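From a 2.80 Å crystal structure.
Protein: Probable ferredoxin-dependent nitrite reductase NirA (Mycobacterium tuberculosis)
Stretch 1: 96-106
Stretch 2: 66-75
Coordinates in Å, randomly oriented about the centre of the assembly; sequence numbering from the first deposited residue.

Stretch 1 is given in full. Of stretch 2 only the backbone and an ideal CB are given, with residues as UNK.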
# COMPACT_ATOMS: atom_id res chain seq x y z
N ASN A 96 -8.57 17.20 18.39
CA ASN A 96 -9.75 16.42 18.84
C ASN A 96 -9.48 14.94 19.17
O ASN A 96 -10.42 14.17 19.38
CB ASN A 96 -10.87 16.48 17.79
CG ASN A 96 -11.61 17.82 17.77
OD1 ASN A 96 -12.07 18.31 18.81
ND2 ASN A 96 -11.76 18.40 16.59
N ILE A 97 -8.20 14.56 19.23
CA ILE A 97 -7.79 13.16 19.42
C ILE A 97 -8.66 12.38 20.38
O ILE A 97 -9.14 11.31 20.05
CB ILE A 97 -6.32 12.97 19.96
CG1 ILE A 97 -5.65 14.32 20.35
CG2 ILE A 97 -5.49 12.11 18.95
CD1 ILE A 97 -5.10 14.38 21.79
N ASP A 98 -8.82 12.90 21.59
CA ASP A 98 -9.50 12.18 22.68
C ASP A 98 -10.94 11.79 22.33
O ASP A 98 -11.41 10.74 22.76
CB ASP A 98 -9.52 13.02 23.96
CG ASP A 98 -8.14 13.14 24.60
OD1 ASP A 98 -7.94 12.55 25.68
OD2 ASP A 98 -7.27 13.83 24.03
N LYS A 99 -11.61 12.63 21.55
CA LYS A 99 -12.97 12.35 21.04
C LYS A 99 -12.98 11.29 19.94
O LYS A 99 -13.77 10.34 19.98
CB LYS A 99 -13.64 13.61 20.46
CG LYS A 99 -14.26 14.54 21.49
CD LYS A 99 -15.48 13.90 22.15
CE LYS A 99 -16.12 14.85 23.16
NZ LYS A 99 -17.32 14.23 23.78
N LEU A 100 -12.11 11.49 18.95
CA LEU A 100 -12.02 10.63 17.77
C LEU A 100 -11.43 9.24 18.07
O LEU A 100 -11.59 8.32 17.27
CB LEU A 100 -11.19 11.31 16.70
CG LEU A 100 -11.79 12.59 16.14
CD1 LEU A 100 -10.73 13.39 15.39
CD2 LEU A 100 -12.99 12.28 15.24
N GLU A 101 -10.76 9.10 19.21
CA GLU A 101 -10.11 7.84 19.59
C GLU A 101 -11.10 6.88 20.26
O GLU A 101 -11.45 7.07 21.42
CB GLU A 101 -8.98 8.18 20.56
CG GLU A 101 -8.12 7.01 20.98
CD GLU A 101 -6.66 7.43 21.15
OE1 GLU A 101 -6.15 7.41 22.31
OE2 GLU A 101 -6.06 7.82 20.12
N ALA A 102 -11.54 5.86 19.53
CA ALA A 102 -12.47 4.85 20.06
C ALA A 102 -11.75 3.82 20.90
O ALA A 102 -10.52 3.83 20.99
CB ALA A 102 -13.21 4.14 18.93
N LYS A 103 -12.53 2.91 21.51
CA LYS A 103 -12.00 1.84 22.37
C LYS A 103 -11.67 0.58 21.56
O LYS A 103 -11.51 -0.50 22.14
CB LYS A 103 -12.97 1.47 23.51
CG LYS A 103 -13.86 0.17 23.28
CD LYS A 103 -14.46 -0.35 24.59
CE LYS A 103 -15.55 -1.39 24.38
NZ LYS A 103 -14.98 -2.73 24.18
N TYR A 104 -11.58 0.72 20.24
CA TYR A 104 -11.34 -0.41 19.34
C TYR A 104 -10.10 -0.15 18.48
O TYR A 104 -9.67 0.99 18.33
CB TYR A 104 -12.58 -0.64 18.47
CG TYR A 104 -13.80 -1.12 19.23
CD1 TYR A 104 -13.91 -2.45 19.62
CD2 TYR A 104 -14.85 -0.25 19.56
CE1 TYR A 104 -15.02 -2.91 20.31
CE2 TYR A 104 -15.97 -0.69 20.25
CZ TYR A 104 -16.05 -2.03 20.63
OH TYR A 104 -17.16 -2.52 21.31
N PHE A 105 -9.54 -1.22 17.92
CA PHE A 105 -8.30 -1.14 17.14
C PHE A 105 -8.45 -1.65 15.72
O PHE A 105 -9.14 -2.63 15.46
CB PHE A 105 -7.20 -1.97 17.82
CG PHE A 105 -6.78 -1.42 19.16
CD1 PHE A 105 -7.37 -1.90 20.34
CD2 PHE A 105 -5.81 -0.42 19.24
CE1 PHE A 105 -7.00 -1.39 21.57
CE2 PHE A 105 -5.43 0.09 20.47
CZ PHE A 105 -6.02 -0.39 21.65
N MET A 106 -7.78 -0.97 14.80
CA MET A 106 -7.43 -1.57 13.54
C MET A 106 -6.20 -2.45 13.83
O MET A 106 -5.26 -2.01 14.51
CB MET A 106 -7.06 -0.49 12.51
CG MET A 106 -6.70 -1.03 11.11
SD MET A 106 -4.99 -1.67 10.92
CE MET A 106 -4.10 -0.14 10.61
N UNK A 66 -1.35 3.16 28.74
CA UNK A 66 -0.63 4.42 28.73
C UNK A 66 -0.76 5.09 27.37
O UNK A 66 -0.65 4.44 26.34
CB UNK A 66 0.84 4.20 29.08
N UNK A 67 -0.98 6.40 27.37
CA UNK A 67 -1.25 7.11 26.13
C UNK A 67 -0.07 7.11 25.16
O UNK A 67 -0.28 7.19 23.95
CB UNK A 67 -1.65 8.55 26.45
N UNK A 68 1.16 6.97 25.67
CA UNK A 68 2.33 6.84 24.80
C UNK A 68 2.46 5.43 24.20
O UNK A 68 2.93 5.26 23.07
CB UNK A 68 3.60 7.19 25.58
N UNK A 69 2.03 4.41 24.95
CA UNK A 69 1.87 3.07 24.38
C UNK A 69 0.73 3.05 23.37
O UNK A 69 0.94 2.64 22.22
CB UNK A 69 1.62 2.04 25.48
N UNK A 70 -0.45 3.53 23.79
CA UNK A 70 -1.66 3.56 22.96
C UNK A 70 -1.45 4.24 21.62
O UNK A 70 -1.74 3.65 20.59
CB UNK A 70 -2.79 4.27 23.71
N UNK A 71 -0.94 5.46 21.63
CA UNK A 71 -0.82 6.26 20.41
C UNK A 71 0.54 6.18 19.69
O UNK A 71 0.73 6.86 18.67
CB UNK A 71 -1.10 7.72 20.76
N UNK A 72 1.47 5.37 20.21
CA UNK A 72 2.83 5.32 19.66
C UNK A 72 3.40 3.91 19.60
O UNK A 72 3.54 3.32 18.53
CB UNK A 72 3.76 6.20 20.49
N UNK A 73 3.72 3.36 20.76
CA UNK A 73 4.43 2.10 20.83
C UNK A 73 3.62 0.89 20.32
O UNK A 73 4.20 -0.10 19.88
CB UNK A 73 4.86 1.85 22.28
N UNK A 74 2.29 0.99 20.39
CA UNK A 74 1.37 -0.03 19.84
C UNK A 74 1.59 -0.30 18.35
O UNK A 74 1.47 -1.42 17.87
CB UNK A 74 -0.08 0.41 20.06
N UNK A 75 1.93 0.75 17.63
CA UNK A 75 2.11 0.68 16.19
C UNK A 75 3.18 -0.33 15.81
O UNK A 75 3.05 -1.05 14.82
CB UNK A 75 2.47 2.06 15.63

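Position 66 lies just before the helix, at its N-cap, with phi/psi of -60/138 and nothing of stretch 1 within 5.5 Å of its ideal CB. Small polar residues are common at such a site, and many would fit. The residue is D66; its side chain makes no capping bond, although D66 O accepts from the N of position 70 (2.7 Å).

Position 67 opens the helix. Its CA-to-CB bond points toward stretch 1, but the nearest CA there, that of D98, is 10.3 Å from its own CA, so only a long side chain could cross. The carboxylate of D98 favours a basic end. The residue is K67, extended beyond chi1 (m, then t, t, t). Its NZ stops 4.1 Å from D98 OD1: opposite charges near each other, but beyond a salt bridge.

Positions 68 and 69 are out of reach of stretch 1, which leaves their choice open. T68 takes chi1 p, and D69 reaches along its own helix, its OD1 forming a salt bridge 2.6 Å from NH1 of position 73.

Position 70 points its CB sideways, with the ideal CB 4.8 Å from E101 OE1. The ring of F105 offers an apolar surface, while the nearby carboxylate would also admit a polar group; a medium aliphatic or a longer polar side chain could serve. The residue is L70 (chi1 t, chi2 p). Its CD1 packs 3.7 Å from F105 CE2, an apolar contact oblique to the ring. Its CD2 lies 2.9 Å from E101 OE1, a clash that makes the placement of that oxygen less certain.

Position 71 also projects sideways, its ideal CB 5.0 Å from E101 OE2. With two carboxylates, E101 and D98, and the aliphatic I97 ahead, a long cation is the strongest candidate: lysine could supply charge, whereas a flat guanidinium could also use its faces. The residue is R71. E101 OE1 lies over one face of the guanidinium and I97 CD1 over the opposite face, with D98 OD1 near the plane at the edge, 4.1 Å from R71 NH2. R71 NH1 is 2.9 Å from E101 OE1, a salt bridge of charges alone, since this less certain oxygen lies well out of the plane and no N-H points at it.

Position 72 combines phi/psi of -140/-72 with an ideal CB that would sit 2.9 Å from T68 O. Glycine is therefore favoured, and G72 avoids that clash.

Position 73 is out of reach, so stretch 1 does not constrain it; R73 uses its NH1 for the salt bridge to D69.

Position 74 points toward stretch 1, its ideal CB 5.4 Å from F105 CE2. A large apolar side chain, aliphatic or aromatic, would meet that ring. The residue is F74, whose CE2 comes 3.5 Å from F105 CZ. The planes are near parallel, at 25°, but slid apart, so the rings barely overlap.

Position 75 is equally unconstrained, and R75 extends its side chain without reaching stretch 1.

Stretch 2 (66-75) DKTDLRGRFR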
# COMPACT_ATOMS: atom_id res chain seq x y z
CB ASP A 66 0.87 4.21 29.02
CG ASP A 66 1.33 4.96 30.25
OD1 ASP A 66 0.99 6.16 30.39
OD2 ASP A 66 2.06 4.35 31.07
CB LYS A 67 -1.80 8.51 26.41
CG LYS A 67 -3.29 8.45 26.78
CD LYS A 67 -3.79 9.66 27.55
CE LYS A 67 -5.24 9.46 27.95
NZ LYS A 67 -5.80 10.65 28.62
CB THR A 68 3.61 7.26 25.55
OG1 THR A 68 3.69 6.59 26.81
CG2 THR A 68 3.61 8.78 25.76
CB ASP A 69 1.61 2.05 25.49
CG ASP A 69 2.85 1.76 26.30
OD1 ASP A 69 3.92 2.32 25.98
OD2 ASP A 69 2.74 0.97 27.26
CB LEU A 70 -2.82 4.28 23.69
CG LEU A 70 -4.15 4.48 22.94
CD1 LEU A 70 -4.72 3.17 22.43
CD2 LEU A 70 -5.15 5.17 23.84
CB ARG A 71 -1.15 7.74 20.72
CG ARG A 71 -2.64 8.04 20.99
CD ARG A 71 -2.88 9.52 21.25
NE ARG A 71 -3.35 9.76 22.62
CZ ARG A 71 -4.60 10.10 22.96
NH1 ARG A 71 -5.57 10.27 22.05
NH2 ARG A 71 -4.89 10.28 24.25
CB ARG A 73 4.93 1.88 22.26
CG ARG A 73 6.44 1.90 22.38
CD ARG A 73 6.96 2.02 23.84
NE ARG A 73 7.35 3.40 24.16
CZ ARG A 73 6.98 4.08 25.25
NH1 ARG A 73 6.23 3.51 26.18
NH2 ARG A 73 7.38 5.33 25.40
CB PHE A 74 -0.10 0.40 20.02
CG PHE A 74 -0.78 -0.18 21.24
CD1 PHE A 74 -0.17 -0.14 22.49
CD2 PHE A 74 -2.05 -0.74 21.13
CE1 PHE A 74 -0.82 -0.66 23.62
CE2 PHE A 74 -2.71 -1.28 22.26
CZ PHE A 74 -2.09 -1.23 23.50
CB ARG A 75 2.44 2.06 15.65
CG ARG A 75 1.32 3.05 15.91
CD ARG A 75 1.65 4.39 15.36
NE ARG A 75 0.53 5.30 15.50
CZ ARG A 75 0.50 6.52 14.98
NH1 ARG A 75 1.53 6.99 14.29
NH2 ARG A 75 -0.57 7.28 15.16
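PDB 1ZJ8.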